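Local coordinates for envelope glycoprotein (Bourbon virus, PDB 5ZKX) that probably drives fusion of the viral and host membranes as a trimeric class III fusion glycoprotein of the gp64 family, here in its postfusion form, at residues Cys91-Glu96 and Leu139-Gly144; Arg49-Ser54 and Asn73-Thr78. All blocks are in the same frame, centred on the assembly; numbering follows the deposited sequence.

Contact 1: Cys91-Glu96 and Leu139-Gly144; sequences CYTGPE and LSWRCG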
loop_
_atom_site.group_PDB
_atom_site.type_symbol
_atom_site.label_atom_id
_atom_site.label_comp_id
_atom_site.label_asym_id
_atom_site.label_seq_id
_atom_site.Cartn_x
_atom_site.Cartn_y
_atom_site.Cartn_z
ATOM N N CYS A 91 -6.426 -20.277 30.827
ATOM C CA CYS A 91 -5.675 -21.487 30.531
ATOM C C CYS A 91 -5.309 -22.212 31.822
ATOM O O CYS A 91 -5.139 -21.593 32.876
ATOM C CB CYS A 91 -4.409 -21.174 29.725
ATOM S SG CYS A 91 -3.439 -19.793 30.357
ATOM N N TYR A 92 -5.200 -23.535 31.730
ATOM C CA TYR A 92 -4.906 -24.389 32.873
ATOM C C TYR A 92 -3.556 -25.068 32.683
ATOM O O TYR A 92 -3.257 -25.583 31.601
ATOM C CB TYR A 92 -5.997 -25.447 33.062
ATOM C CG TYR A 92 -7.328 -24.908 33.549
ATOM C CD1 TYR A 92 -7.583 -24.753 34.905
ATOM C CD2 TYR A 92 -8.334 -24.570 32.652
ATOM C CE1 TYR A 92 -8.799 -24.270 35.356
ATOM C CE2 TYR A 92 -9.555 -24.084 33.094
ATOM C CZ TYR A 92 -9.781 -23.936 34.448
ATOM O OH TYR A 92 -10.990 -23.455 34.905
ATOM N N THR A 93 -2.743 -25.073 33.741
ATOM C CA THR A 93 -1.407 -25.656 33.696
ATOM C C THR A 93 -1.170 -26.486 34.952
ATOM O O THR A 93 -2.028 -26.578 35.837
ATOM C CB THR A 93 -0.318 -24.583 33.572
ATOM O OG1 THR A 93 -0.539 -23.555 34.548
ATOM C CG2 THR A 93 -0.318 -23.971 32.185
ATOM N N GLY A 94 0.010 -27.094 35.019
ATOM C CA GLY A 94 0.449 -27.796 36.199
ATOM C C GLY A 94 0.978 -26.839 37.247
ATOM O O GLY A 94 0.790 -25.621 37.159
ATOM N N PRO A 95 1.657 -27.370 38.260
ATOM C CA PRO A 95 2.104 -26.540 39.381
ATOM C C PRO A 95 3.452 -25.875 39.153
ATOM O O PRO A 95 4.311 -26.357 38.411
ATOM C CB PRO A 95 2.192 -27.556 40.527
ATOM C CG PRO A 95 2.617 -28.811 39.839
ATOM C CD PRO A 95 1.950 -28.797 38.482
ATOM N N GLU A 96 3.630 -24.741 39.825
ATOM C CA GLU A 96 4.901 -24.025 39.833
ATOM C C GLU A 96 5.782 -24.626 40.922
ATOM O O GLU A 96 5.500 -24.475 42.116
ATOM C CB GLU A 96 4.682 -22.531 40.062
ATOM C CG GLU A 96 5.932 -21.684 39.895
ATOM C CD GLU A 96 6.079 -21.131 38.492
ATOM O OE1 GLU A 96 5.053 -21.015 37.789
ATOM O OE2 GLU A 96 7.218 -20.811 38.089
ATOM N N LEU A 139 10.186 -26.298 38.068
ATOM C CA LEU A 139 9.144 -26.451 37.057
ATOM C C LEU A 139 8.375 -25.143 36.945
ATOM O O LEU A 139 7.847 -24.649 37.945
ATOM C CB LEU A 139 8.206 -27.606 37.415
ATOM C CG LEU A 139 7.224 -28.103 36.357
ATOM C CD1 LEU A 139 7.968 -28.735 35.195
ATOM C CD2 LEU A 139 6.240 -29.090 36.965
ATOM N N SER A 140 8.317 -24.584 35.733
ATOM C CA SER A 140 7.620 -23.334 35.460
ATOM C C SER A 140 6.774 -23.483 34.204
ATOM O O SER A 140 7.229 -24.047 33.206
ATOM C CB SER A 140 8.607 -22.179 35.289
ATOM O OG SER A 140 7.971 -20.928 35.480
ATOM N N TRP A 141 5.549 -22.965 34.251
ATOM C CA TRP A 141 4.573 -23.162 33.188
ATOM C C TRP A 141 4.270 -21.856 32.465
ATOM O O TRP A 141 4.417 -20.764 33.020
ATOM C CB TRP A 141 3.266 -23.744 33.740
ATOM C CG TRP A 141 3.383 -25.159 34.192
ATOM C CD1 TRP A 141 3.881 -25.600 35.383
ATOM C CD2 TRP A 141 2.996 -26.328 33.461
ATOM N NE1 TRP A 141 3.829 -26.971 35.438
ATOM C CE2 TRP A 141 3.290 -27.442 34.270
ATOM C CE3 TRP A 141 2.430 -26.540 32.199
ATOM C CZ2 TRP A 141 3.036 -28.749 33.860
ATOM C CZ3 TRP A 141 2.180 -27.838 31.794
ATOM C CH2 TRP A 141 2.482 -28.925 32.621
ATOM N N ARG A 142 3.844 -21.990 31.211
ATOM C CA ARG A 142 3.357 -20.875 30.414
ATOM C C ARG A 142 2.092 -21.316 29.693
ATOM O O ARG A 142 1.938 -22.488 29.342
ATOM C CB ARG A 142 4.408 -20.386 29.403
ATOM C CG ARG A 142 4.545 -21.263 28.161
ATOM C CD ARG A 142 5.752 -20.871 27.323
ATOM N NE ARG A 142 5.788 -19.439 27.035
ATOM C CZ ARG A 142 5.504 -18.908 25.850
ATOM N NH1 ARG A 142 5.161 -19.689 24.835
ATOM N NH2 ARG A 142 5.562 -17.597 25.679
ATOM N N CYS A 143 1.174 -20.373 29.494
ATOM C CA CYS A 143 -0.053 -20.673 28.771
ATOM C C CYS A 143 -0.711 -19.376 28.328
ATOM O O CYS A 143 -0.500 -18.311 28.915
ATOM C CB CYS A 143 -1.025 -21.502 29.617
ATOM S SG CYS A 143 -1.721 -20.643 31.041
ATOM N N GLY A 144 -1.522 -19.487 27.284
ATOM C CA GLY A 144 -2.275 -18.354 26.785
ATOM C C GLY A 144 -3.399 -18.832 25.901
ATOM O O GLY A 144 -3.388 -19.963 25.406
#

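Contact 2: Arg49-Ser54 and Asn73-Thr78; sequences RAYWRS and NPKPPT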
loop_
_atom_site.group_PDB
_atom_site.type_symbol
_atom_site.label_atom_id
_atom_site.label_comp_id
_atom_site.label_asym_id
_atom_site.label_seq_id
_atom_site.Cartn_x
_atom_site.Cartn_y
_atom_site.Cartn_z
ATOM N N ARG A 49 0.568 -23.810 25.469
ATOM C CA ARG A 49 0.977 -24.228 26.799
ATOM C C ARG A 49 2.301 -24.964 26.691
ATOM O O ARG A 49 2.502 -25.761 25.771
ATOM C CB ARG A 49 -0.071 -25.125 27.465
ATOM C CG ARG A 49 0.379 -25.703 28.797
ATOM C CD ARG A 49 -0.739 -26.458 29.484
ATOM N NE ARG A 49 -1.237 -27.567 28.678
ATOM C CZ ARG A 49 -2.399 -28.172 28.894
ATOM N NH1 ARG A 49 -3.175 -27.769 29.890
ATOM N NH2 ARG A 49 -2.786 -29.174 28.117
ATOM N N ALA A 50 3.199 -24.686 27.632
ATOM C CA ALA A 50 4.468 -25.391 27.727
ATOM C C ALA A 50 4.952 -25.306 29.168
ATOM O O ALA A 50 4.414 -24.553 29.984
ATOM C CB ALA A 50 5.509 -24.814 26.764
ATOM N N TYR A 51 5.981 -26.090 29.471
ATOM C CA TYR A 51 6.600 -26.029 30.784
ATOM C C TYR A 51 8.111 -26.160 30.655
ATOM O O TYR A 51 8.618 -26.926 29.830
ATOM C CB TYR A 51 6.037 -27.107 31.732
ATOM C CG TYR A 51 6.326 -28.550 31.364
ATOM C CD1 TYR A 51 7.512 -29.162 31.746
ATOM C CD2 TYR A 51 5.392 -29.312 30.672
ATOM C CE1 TYR A 51 7.773 -30.479 31.428
ATOM C CE2 TYR A 51 5.645 -30.634 30.350
ATOM C CZ TYR A 51 6.838 -31.211 30.733
ATOM O OH TYR A 51 7.102 -32.524 30.418
ATOM N N TRP A 52 8.816 -25.388 31.470
ATOM C CA TRP A 52 10.257 -25.511 31.613
ATOM C C TRP A 52 10.558 -26.407 32.807
ATOM O O TRP A 52 10.055 -26.169 33.910
ATOM C CB TRP A 52 10.889 -24.132 31.803
ATOM C CG TRP A 52 12.266 -24.174 32.363
ATOM C CD1 TRP A 52 12.627 -23.998 33.669
ATOM C CD2 TRP A 52 13.478 -24.402 31.637
ATOM N NE1 TRP A 52 13.989 -24.105 33.799
ATOM C CE2 TRP A 52 14.535 -24.353 32.565
ATOM C CE3 TRP A 52 13.772 -24.649 30.293
ATOM C CZ2 TRP A 52 15.863 -24.537 32.191
ATOM C CZ3 TRP A 52 15.091 -24.832 29.924
ATOM C CH2 TRP A 52 16.119 -24.775 30.869
ATOM N N ARG A 53 11.361 -27.445 32.585
ATOM C CA ARG A 53 11.716 -28.394 33.632
ATOM C C ARG A 53 13.227 -28.433 33.793
ATOM O O ARG A 53 13.955 -28.533 32.802
ATOM C CB ARG A 53 11.181 -29.793 33.318
ATOM C CG ARG A 53 11.708 -30.880 34.247
ATOM C CD ARG A 53 11.703 -32.233 33.563
ATOM N NE ARG A 53 10.364 -32.811 33.508
ATOM C CZ ARG A 53 9.975 -33.708 32.608
ATOM N NH1 ARG A 53 10.823 -34.133 31.679
ATOM N NH2 ARG A 53 8.736 -34.183 32.637
ATOM N N SER A 54 13.693 -28.352 35.039
ATOM C CA SER A 54 15.115 -28.456 35.359
ATOM C C SER A 54 15.279 -29.473 36.483
ATOM O O SER A 54 15.049 -29.157 37.654
ATOM C CB SER A 54 15.702 -27.104 35.751
ATOM O OG SER A 54 17.119 -27.160 35.746
ATOM N N ASN A 73 9.272 -28.290 27.215
ATOM C CA ASN A 73 8.361 -29.281 26.662
ATOM C C ASN A 73 7.020 -28.653 26.326
ATOM O O ASN A 73 6.402 -28.016 27.190
ATOM C CB ASN A 73 8.161 -30.439 27.644
ATOM C CG ASN A 73 9.460 -31.130 28.003
ATOM O OD1 ASN A 73 10.057 -30.848 29.039
ATOM N ND2 ASN A 73 9.903 -32.040 27.145
ATOM N N PRO A 74 6.541 -28.815 25.095
ATOM C CA PRO A 74 5.221 -28.288 24.741
ATOM C C PRO A 74 4.116 -29.257 25.130
ATOM O O PRO A 74 4.211 -30.467 24.912
ATOM C CB PRO A 74 5.309 -28.136 23.219
ATOM C CG PRO A 74 6.221 -29.254 22.811
ATOM C CD PRO A 74 7.219 -29.427 23.938
ATOM N N LYS A 75 3.059 -28.712 25.720
ATOM C CA LYS A 75 1.870 -29.482 26.079
ATOM C C LYS A 75 0.662 -28.752 25.512
ATOM O O LYS A 75 -0.084 -28.088 26.247
ATOM C CB LYS A 75 1.767 -29.677 27.592
ATOM C CG LYS A 75 2.604 -30.838 28.119
ATOM C CD LYS A 75 2.053 -32.182 27.658
ATOM C CE LYS A 75 3.122 -33.265 27.716
ATOM N NZ LYS A 75 2.635 -34.572 27.185
ATOM N N PRO A 76 0.444 -28.846 24.204
ATOM C CA PRO A 76 -0.688 -28.155 23.585
ATOM C C PRO A 76 -2.001 -28.716 24.098
ATOM O O PRO A 76 -2.158 -29.941 24.214
ATOM C CB PRO A 76 -0.500 -28.441 22.088
ATOM C CG PRO A 76 0.307 -29.689 22.043
ATOM C CD PRO A 76 1.216 -29.634 23.227
ATOM N N PRO A 77 -2.958 -27.854 24.431
ATOM C CA PRO A 77 -4.219 -28.341 25.002
ATOM C C PRO A 77 -4.985 -29.213 24.023
ATOM O O PRO A 77 -4.824 -29.114 22.805
ATOM C CB PRO A 77 -4.986 -27.051 25.319
ATOM C CG PRO A 77 -4.362 -26.010 24.449
ATOM C CD PRO A 77 -2.918 -26.387 24.340
ATOM N N THR A 78 -5.819 -30.089 24.574
ATOM C CA THR A 78 -6.689 -30.913 23.753
ATOM C C THR A 78 -7.832 -30.063 23.202
ATOM O O THR A 78 -7.977 -28.879 23.519
ATOM C CB THR A 78 -7.232 -32.089 24.560
ATOM O OG1 THR A 78 -8.204 -31.614 25.497
ATOM C CG2 THR A 78 -6.107 -32.779 25.313
#

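Contact 1: Cys91-Glu96 and Leu139-Gly144
Cys91 and Cys143 form a disulfide that pins one layer of the domain onto another. Strand 91-93 pairs with strand 116-118 in a small sheet of its own. Residues 139-144 belong to the long strand 134-148 of a larger antiparallel sheet. The axes of the two short strand segments approach to 6.6 Å and run antiparallel at 163°. No backbone hydrogen bond joins them, so side chains carry the contact. The SG atoms of Cys91 and Cys143 are 2.0 Å apart. A small S-S torsion draws Cys91 CB to 3.4 Å from Cys143 CB. Beside it, Thr93 CG2 packs on Cys143 CB at 3.6 Å, while Thr93 CB leans on CE3 and CB of Trp141. The hydroxyl of Thr93 is held by His118 of strand 116-118.

Trp141 is the broad surface under the turn that follows strand 91-93. The Gly94 backbone lies over one face of its indole. Gly94 N sits 3.3 Å above the ring plane, near its centre. Gly94 CA makes a CH-pi contact, 3.8 Å from the centroid of the five-membered ring. Pro95 O lies at the ring edge and also meets Leu139 CD2, at 3.6 Å. Trp112 meets Trp141 edge-to-face from outside the two segments.

At the more exposed end, the Glu96 chain bends at chi2 (93°), which turns CD back toward strand 134-148. Ser140 OG donates a 2.7 Å hydrogen bond to the syn side of Glu96 OE2, 25° out of the carboxylate plane. Arg126 pairs with the same oxygen in a salt bridge, and Ser140 OG is also bonded to Glu124 N. In this gp64-family glycoprotein, a small two-stranded sheet and its following loop are thus disulfide-linked to the face of the larger antiparallel sheet, with Trp141 buried beneath the loop.

Contact 2: Arg49-Ser54 and Asn73-Thr78
Tyr51 and Asn73 pair across an antiparallel beta hairpin, strands 44-58 and 67-74. They form a hydrogen-bonded pair. Tyr51 N donates to Asn73 O at 3.0 Å, and Asn73 N returns a nearly straight bond to Tyr51 O, also 3.0 Å. Asn73 CB lies over one face of the phenol ring, 3.8 Å from its centroid, in a CH-pi contact. The Asn73 amide plane is turned 33° from the ring, with OD1 near CE1; OD1 is bonded to Ser71 OG. Lys75 CG meets the same ring at its edge, 3.8 Å from Tyr51 CE2, before the lysine chain bends away.

Next along is the non-hydrogen-bonded pair Ala50 and Pro74. Beyond it the second strand gives way to loop, yet Lys75 N still donates a 3.0 Å hydrogen bond to Arg49 O, from above the carbonyl plane.

Further out, Trp141 and Trp112 meet the Tyr51 ring from outside the hairpin. The Arg49 guanidinium has Pro77 CB over one face. Its NH1 is held by a salt bridge to Glu81 of helix 79-88, which Thr78 caps at the N terminus, and by Tyr92 O. The Arg49 chain bends at chi3 (59°), which places NE beside the loop backbone: NE donates a 2.7 Å hydrogen bond to Lys75 O, in the plane of both groups.

In the fold
From the N terminus, strand 44-58 runs out, turns and comes back as strand 67-74; contact 2 closes this short hairpin loop. Helix 79-88 follows. Contact 1 then opens at residues 91-96 and closes a 42-residue loop at 139-144, so the two contacts lie in series and do not nest. The disulfide Cys108-Cys137 closes a smaller loop nested within that of contact 1. The centres of contact 1 and contact 2 are about 8 Å apart. Strand 44-58 pairs with both 67-74 and 134-148, and Trp52 N is probably hydrogen-bonded to Ser140 O. Contact 2 joins two strands within the six-stranded sheet; contact 1 fastens the small 91-93 sheet onto it.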